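Putative non-ribosomal peptide synthetase (Actinomadura parvosata subsp. kistnae, PDB 6M7L) probably contributes a condensation-type domain to a modular assembly line that builds a peptide without the ribosome. Local coordinates at residues Q28-M31 / W32-R36; P111-L114 / A115-G119. All coordinates share one frame; numbering follows the deposited sequence.

Interaction 1: residues Q28-M31 / W32-R36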
ATOM      1  N   GLN A  28     -25.489  10.070  -1.271  1.00 62.06           N
ATOM      2  CA  GLN A  28     -25.378  11.501  -1.004  1.00 64.73           C
ATOM      3  C   GLN A  28     -26.703  12.074  -0.522  1.00 66.30           C
ATOM      4  O   GLN A  28     -26.732  12.925   0.376  1.00 65.23           O
ATOM      5  CB  GLN A  28     -24.914  12.236  -2.259  1.00 61.58           C
ATOM      6  CG  GLN A  28     -23.463  12.021  -2.606  1.00 61.96           C
ATOM      7  CD  GLN A  28     -23.051  12.819  -3.820  1.00 66.94           C
ATOM      8  OE1 GLN A  28     -23.733  12.804  -4.846  1.00 66.73           O
ATOM      9  NE2 GLN A  28     -21.935  13.532  -3.708  1.00 59.68           N
ATOM     10  N   ARG A  29     -27.810  11.625  -1.119  1.00 66.31           N
ATOM     11  CA  ARG A  29     -29.129  12.077  -0.691  1.00 63.47           C
ATOM     12  C   ARG A  29     -29.352  11.785   0.787  1.00 65.08           C
ATOM     13  O   ARG A  29     -29.777  12.660   1.551  1.00 62.00           O
ATOM     14  CB  ARG A  29     -30.204  11.411  -1.551  1.00 64.96           C
ATOM     15  CG  ARG A  29     -31.629  11.625  -1.075  1.00 70.77           C
ATOM     16  CD  ARG A  29     -32.047  13.080  -1.164  1.00 77.36           C
ATOM     17  NE  ARG A  29     -33.408  13.262  -0.669  1.00 91.87           N
ATOM     18  CZ  ARG A  29     -34.008  14.440  -0.528  1.00 94.49           C
ATOM     19  NH1 ARG A  29     -33.370  15.560  -0.844  1.00 94.15           N
ATOM     20  NH2 ARG A  29     -35.249  14.494  -0.067  1.00 85.94           N
ATOM     21  N   ARG A  30     -29.049  10.558   1.216  1.00 57.94           N
ATOM     22  CA  ARG A  30     -29.238  10.212   2.620  1.00 55.00           C
ATOM     23  C   ARG A  30     -28.245  10.950   3.510  1.00 58.44           C
ATOM     24  O   ARG A  30     -28.607  11.420   4.595  1.00 59.35           O
ATOM     25  CB  ARG A  30     -29.116   8.703   2.811  1.00 56.01           C
ATOM     26  CG  ARG A  30     -29.531   8.238   4.194  1.00 54.56           C
ATOM     27  CD  ARG A  30     -29.621   6.727   4.284  1.00 52.01           C
ATOM     28  NE  ARG A  30     -30.017   6.305   5.621  1.00 51.38           N
ATOM     29  CZ  ARG A  30     -29.172   6.148   6.633  1.00 55.86           C
ATOM     30  NH1 ARG A  30     -27.876   6.370   6.458  1.00 63.19           N
ATOM     31  NH2 ARG A  30     -29.619   5.766   7.821  1.00 62.03           N
ATOM     32  N   MET A  31     -26.993  11.072   3.063  1.00 57.68           N
ATOM     33  CA  MET A  31     -25.991  11.768   3.862  1.00 58.15           C
ATOM     34  C   MET A  31     -26.350  13.236   4.041  1.00 54.95           C
ATOM     35  O   MET A  31     -26.162  13.800   5.126  1.00 51.04           O
ATOM     36  CB  MET A  31     -24.610  11.631   3.220  1.00 59.22           C
ATOM     37  CG  MET A  31     -24.055  10.218   3.224  1.00 55.72           C
ATOM     38  SD  MET A  31     -24.048   9.493   4.870  1.00 55.63           S
ATOM     39  CE  MET A  31     -23.194  10.781   5.767  1.00 63.13           C
ATOM     40  N   TRP A  32     -26.863  13.873   2.988  1.00 60.86           N
ATOM     41  CA  TRP A  32     -27.259  15.272   3.093  1.00 66.79           C
ATOM     42  C   TRP A  32     -28.373  15.445   4.118  1.00 60.03           C
ATOM     43  O   TRP A  32     -28.321  16.344   4.967  1.00 47.63           O
ATOM     44  CB  TRP A  32     -27.693  15.797   1.723  1.00 64.28           C
ATOM     45  CG  TRP A  32     -27.904  17.279   1.689  1.00 68.29           C
ATOM     46  CD1 TRP A  32     -26.979  18.230   1.374  1.00 66.14           C
ATOM     47  CD2 TRP A  32     -29.117  17.983   1.987  1.00 73.19           C
ATOM     48  NE1 TRP A  32     -27.538  19.482   1.454  1.00 60.55           N
ATOM     49  CE2 TRP A  32     -28.850  19.358   1.830  1.00 78.52           C
ATOM     50  CE3 TRP A  32     -30.403  17.585   2.372  1.00 73.34           C
ATOM     51  CZ2 TRP A  32     -29.821  20.338   2.043  1.00 72.65           C
ATOM     52  CZ3 TRP A  32     -31.364  18.558   2.581  1.00 67.26           C
ATOM     53  CH2 TRP A  32     -31.068  19.917   2.416  1.00 68.54           C
ATOM     54  N   LEU A  33     -29.387  14.578   4.060  1.00 62.79           N
ATOM     55  CA  LEU A  33     -30.510  14.673   4.986  1.00 61.43           C
ATOM     56  C   LEU A  33     -30.050  14.504   6.429  1.00 59.11           C
ATOM     57  O   LEU A  33     -30.353  15.338   7.291  1.00 60.23           O
ATOM     58  CB  LEU A  33     -31.570  13.631   4.625  1.00 62.09           C
ATOM     59  CG  LEU A  33     -32.313  13.887   3.312  1.00 60.29           C
ATOM     60  CD1 LEU A  33     -33.167  12.697   2.923  1.00 53.52           C
ATOM     61  CD2 LEU A  33     -33.160  15.143   3.419  1.00 66.63           C
ATOM     62  N   LEU A  34     -29.295  13.439   6.710  1.00 55.12           N
ATOM     63  CA  LEU A  34     -28.812  13.207   8.066  1.00 48.49           C
ATOM     64  C   LEU A  34     -27.816  14.260   8.531  1.00 52.70           C
ATOM     65  O   LEU A  34     -27.526  14.321   9.732  1.00 62.49           O
ATOM     66  CB  LEU A  34     -28.175  11.823   8.173  1.00 49.10           C
ATOM     67  CG  LEU A  34     -29.049  10.627   7.803  1.00 55.58           C
ATOM     68  CD1 LEU A  34     -28.291   9.332   8.050  1.00 53.50           C
ATOM     69  CD2 LEU A  34     -30.360  10.646   8.574  1.00 49.99           C
ATOM     70  N   SER A  35     -27.282  15.081   7.626  1.00 54.74           N
ATOM     71  CA  SER A  35     -26.386  16.157   8.026  1.00 56.67           C
ATOM     72  C   SER A  35     -27.124  17.329   8.658  1.00 61.76           C
ATOM     73  O   SER A  35     -26.481  18.189   9.268  1.00 66.50           O
ATOM     74  CB  SER A  35     -25.579  16.656   6.823  1.00 53.90           C
ATOM     75  OG  SER A  35     -26.257  17.706   6.153  1.00 56.39           O
ATOM     76  N   ARG A  36     -28.447  17.384   8.526  1.00 57.19           N
ATOM     77  CA  ARG A  36     -29.238  18.475   9.088  1.00 68.31           C
ATOM     78  C   ARG A  36     -29.876  18.015  10.398  1.00 72.69           C
ATOM     79  O   ARG A  36     -31.086  17.829  10.504  1.00 71.27           O
ATOM     80  CB  ARG A  36     -30.295  18.935   8.086  1.00 64.88           C
ATOM     81  CG  ARG A  36     -29.894  18.811   6.622  1.00 54.12           C
ATOM     82  CD  ARG A  36     -28.784  19.780   6.254  1.00 59.53           C
ATOM     83  NE  ARG A  36     -29.203  21.174   6.361  1.00 63.40           N
ATOM     84  CZ  ARG A  36     -28.377  22.211   6.260  1.00 70.46           C
ATOM     85  NH1 ARG A  36     -28.845  23.448   6.370  1.00 70.28           N
ATOM     86  NH2 ARG A  36     -27.082  22.014   6.055  1.00 75.92           N
TER
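Arg29 sends CG away from its backbone N, on the carbonyl side (chi1 171°), and then bends at chi2 (65°), which carries its guanidinium to the branched end of Leu33, which packs over one of its faces. Arg30 begins the same way but stays extended as far as NE, and its guanidinium meets Leu34. Both leucines turn CG beside their own backbone N. The result is a pair of consecutive i to i+4 contacts on helix 26-34, an instance of the general rule that residues one turn apart share a face of an alpha-helix.

The two pairs are built differently. Leu33 holds the Arg29 group with both methyls: CD2 stands 4.0 Å above the guanidinium plane of Arg29, over its centre, while CD1 lies 3.6 Å from Arg29 NE. In the second pair a single methyl does the work, Leu34 CD1 approaching Arg30 NH1 at 3.4 Å, over one face but displaced toward the rim. The apolar contact takes a face, whereas the N-H groups point along the plane; Arg30 NH1 also forms a salt bridge with Glu407.

Beneath the side chains run ordinary helical bonds, from Trp32 N to Gln28 O (2.8 Å), from Leu33 N to Arg29 O, and from Leu34 N to Arg30 O (3.0 Å). Another flank faces inward: Met31 and Ser35 rest on His149 of strand 141-149, Trp32 NE1 bonds to Phe79 O, and Gln28 reaches Thr25 N and Ile151 O. The bonding then weakens, for Ser35 N makes only a weak, strongly bent hydrogen bond to Met31 O (3.0 Å). Ser35 OG turns back along the helix and donates to Trp32 O at 2.7 Å, tilted 19° out of that carbonyl's plane.

Interaction 2: residues P111-L114 / A115-G119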
ATOM      1  N   PRO A 111      -6.203  15.095  22.321  1.00 51.29           N
ATOM      2  CA  PRO A 111      -7.390  14.221  22.282  1.00 46.08           C
ATOM      3  C   PRO A 111      -8.706  14.975  22.191  1.00 54.78           C
ATOM      4  O   PRO A 111      -9.555  14.638  21.355  1.00 61.52           O
ATOM      5  CB  PRO A 111      -7.269  13.429  23.589  1.00 49.14           C
ATOM      6  CG  PRO A 111      -5.819  13.332  23.815  1.00 47.58           C
ATOM      7  CD  PRO A 111      -5.246  14.644  23.352  1.00 50.05           C
ATOM      8  N   GLY A 112      -8.896  16.001  23.021  1.00 56.77           N
ATOM      9  CA  GLY A 112     -10.151  16.735  22.992  1.00 54.05           C
ATOM     10  C   GLY A 112     -10.325  17.549  21.725  1.00 54.78           C
ATOM     11  O   GLY A 112     -11.424  17.618  21.167  1.00 63.19           O
ATOM     12  N   LEU A 113      -9.246  18.173  21.252  1.00 53.38           N
ATOM     13  CA  LEU A 113      -9.331  18.985  20.043  1.00 51.96           C
ATOM     14  C   LEU A 113      -9.672  18.129  18.830  1.00 55.02           C
ATOM     15  O   LEU A 113     -10.532  18.495  18.021  1.00 58.73           O
ATOM     16  CB  LEU A 113      -8.019  19.733  19.825  1.00 49.82           C
ATOM     17  CG  LEU A 113      -7.810  20.906  20.778  1.00 50.92           C
ATOM     18  CD1 LEU A 113      -6.372  21.382  20.735  1.00 56.88           C
ATOM     19  CD2 LEU A 113      -8.756  22.030  20.407  1.00 41.94           C
ATOM     20  N   LEU A 114      -9.010  16.979  18.691  1.00 57.20           N
ATOM     21  CA  LEU A 114      -9.269  16.112  17.547  1.00 58.12           C
ATOM     22  C   LEU A 114     -10.712  15.628  17.535  1.00 55.13           C
ATOM     23  O   LEU A 114     -11.362  15.616  16.483  1.00 55.58           O
ATOM     24  CB  LEU A 114      -8.305  14.925  17.557  1.00 58.68           C
ATOM     25  CG  LEU A 114      -6.838  15.223  17.252  1.00 56.88           C
ATOM     26  CD1 LEU A 114      -5.982  13.999  17.534  1.00 54.28           C
ATOM     27  CD2 LEU A 114      -6.674  15.672  15.807  1.00 55.93           C
ATOM     28  N   ALA A 115     -11.234  15.231  18.698  1.00 54.89           N
ATOM     29  CA  ALA A 115     -12.617  14.771  18.765  1.00 58.67           C
ATOM     30  C   ALA A 115     -13.591  15.895  18.438  1.00 59.15           C
ATOM     31  O   ALA A 115     -14.541  15.697  17.672  1.00 60.06           O
ATOM     32  CB  ALA A 115     -12.912  14.192  20.149  1.00 48.81           C
ATOM     33  N   ASP A 116     -13.367  17.082  19.005  1.00 54.12           N
ATOM     34  CA  ASP A 116     -14.256  18.208  18.748  1.00 58.27           C
ATOM     35  C   ASP A 116     -14.236  18.604  17.278  1.00 59.87           C
ATOM     36  O   ASP A 116     -15.290  18.758  16.650  1.00 59.50           O
ATOM     37  CB  ASP A 116     -13.868  19.397  19.626  1.00 63.24           C
ATOM     38  CG  ASP A 116     -14.542  20.679  19.191  1.00 63.14           C
ATOM     39  OD1 ASP A 116     -15.752  20.833  19.455  1.00 72.28           O
ATOM     40  OD2 ASP A 116     -13.867  21.530  18.574  1.00 66.56           O
ATOM     41  N   ARG A 117     -13.039  18.780  16.710  1.00 62.47           N
ATOM     42  CA  ARG A 117     -12.942  19.207  15.318  1.00 59.47           C
ATOM     43  C   ARG A 117     -13.474  18.147  14.363  1.00 58.09           C
ATOM     44  O   ARG A 117     -14.008  18.486  13.301  1.00 64.69           O
ATOM     45  CB  ARG A 117     -11.494  19.553  14.972  1.00 58.26           C
ATOM     46  CG  ARG A 117     -10.892  20.675  15.803  1.00 57.83           C
ATOM     47  CD  ARG A 117     -11.668  21.975  15.661  1.00 62.94           C
ATOM     48  NE  ARG A 117     -10.907  23.112  16.174  1.00 58.67           N
ATOM     49  CZ  ARG A 117     -10.950  23.537  17.432  1.00 56.10           C
ATOM     50  NH1 ARG A 117     -10.219  24.578  17.806  1.00 53.93           N
ATOM     51  NH2 ARG A 117     -11.725  22.922  18.317  1.00 52.49           N
ATOM     52  N   ALA A 118     -13.343  16.867  14.716  1.00 56.61           N
ATOM     53  CA  ALA A 118     -13.880  15.815  13.860  1.00 57.79           C
ATOM     54  C   ALA A 118     -15.400  15.783  13.899  1.00 58.25           C
ATOM     55  O   ALA A 118     -16.035  15.366  12.923  1.00 57.54           O
ATOM     56  CB  ALA A 118     -13.314  14.455  14.265  1.00 51.87           C
ATOM     57  N   GLY A 119     -16.000  16.219  15.005  1.00 61.15           N
ATOM     58  CA  GLY A 119     -17.439  16.197  15.152  1.00 59.43           C
ATOM     59  C   GLY A 119     -18.166  17.445  14.717  1.00 55.68           C
ATOM     60  O   GLY A 119     -19.390  17.404  14.565  1.00 64.17           O
TER
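Arg117 and Leu113, one turn apart on helix 110-119, lie side by side and point the same way; the helix is the crossover of a beta-alpha-beta unit between strands 100-102 and 130-136. Starting at the backbone, Arg117 N donates to Leu113 O (2.8 Å), and Arg117 CB sits 3.4 Å from that same oxygen. CG, turned beside the backbone N, also packs against Leu113 O. The bend at chi2 (-60°) turns the chain so that, past CD and NE, the flat end comes round to Leu113, whose CD2 lies over one face, 3.7 Å from Arg117 NH2 and 3.9 Å from Arg117 NH1. The two tips then part: NH1 forms a salt bridge with Glu101 of strand 100-102, while NH2 forms one with Asp116 OD2 at 2.6 Å, the carboxylate lying near the guanidinium edge. With an alanine here, Asp116 and Glu101 would probably lose their shared cationic partner and Leu113 CD2 its flat neighbour. Arg120 brings a second positive charge close to Arg117 NH2, and Asp116 OD2 also makes a long, weak ion pair with Arg120 NE, so the carboxylates of Asp116 and Glu101 probably balance the charge of the two arginines.

From the N terminus, interaction 1 comes first and is complete within helix 26-34 and the turn after it; interaction 2 follows within helix 110-119. Each spans adjoining residues, so neither closes a long loop, and the two run in series without nesting or crossing. Their centres lie 22 Å apart and their nearest atoms about 9 Å, so they do not touch. The five-stranded sheet connects them: strand 141-149 is touched by both helices, the first at His149 and the second at Leu145, while strand 45-53, next in the chain after the first helix, packs against Leu114 and Ala118. A salt bridge from Arg36 to Asp123 adds a second tie, just beyond both helices.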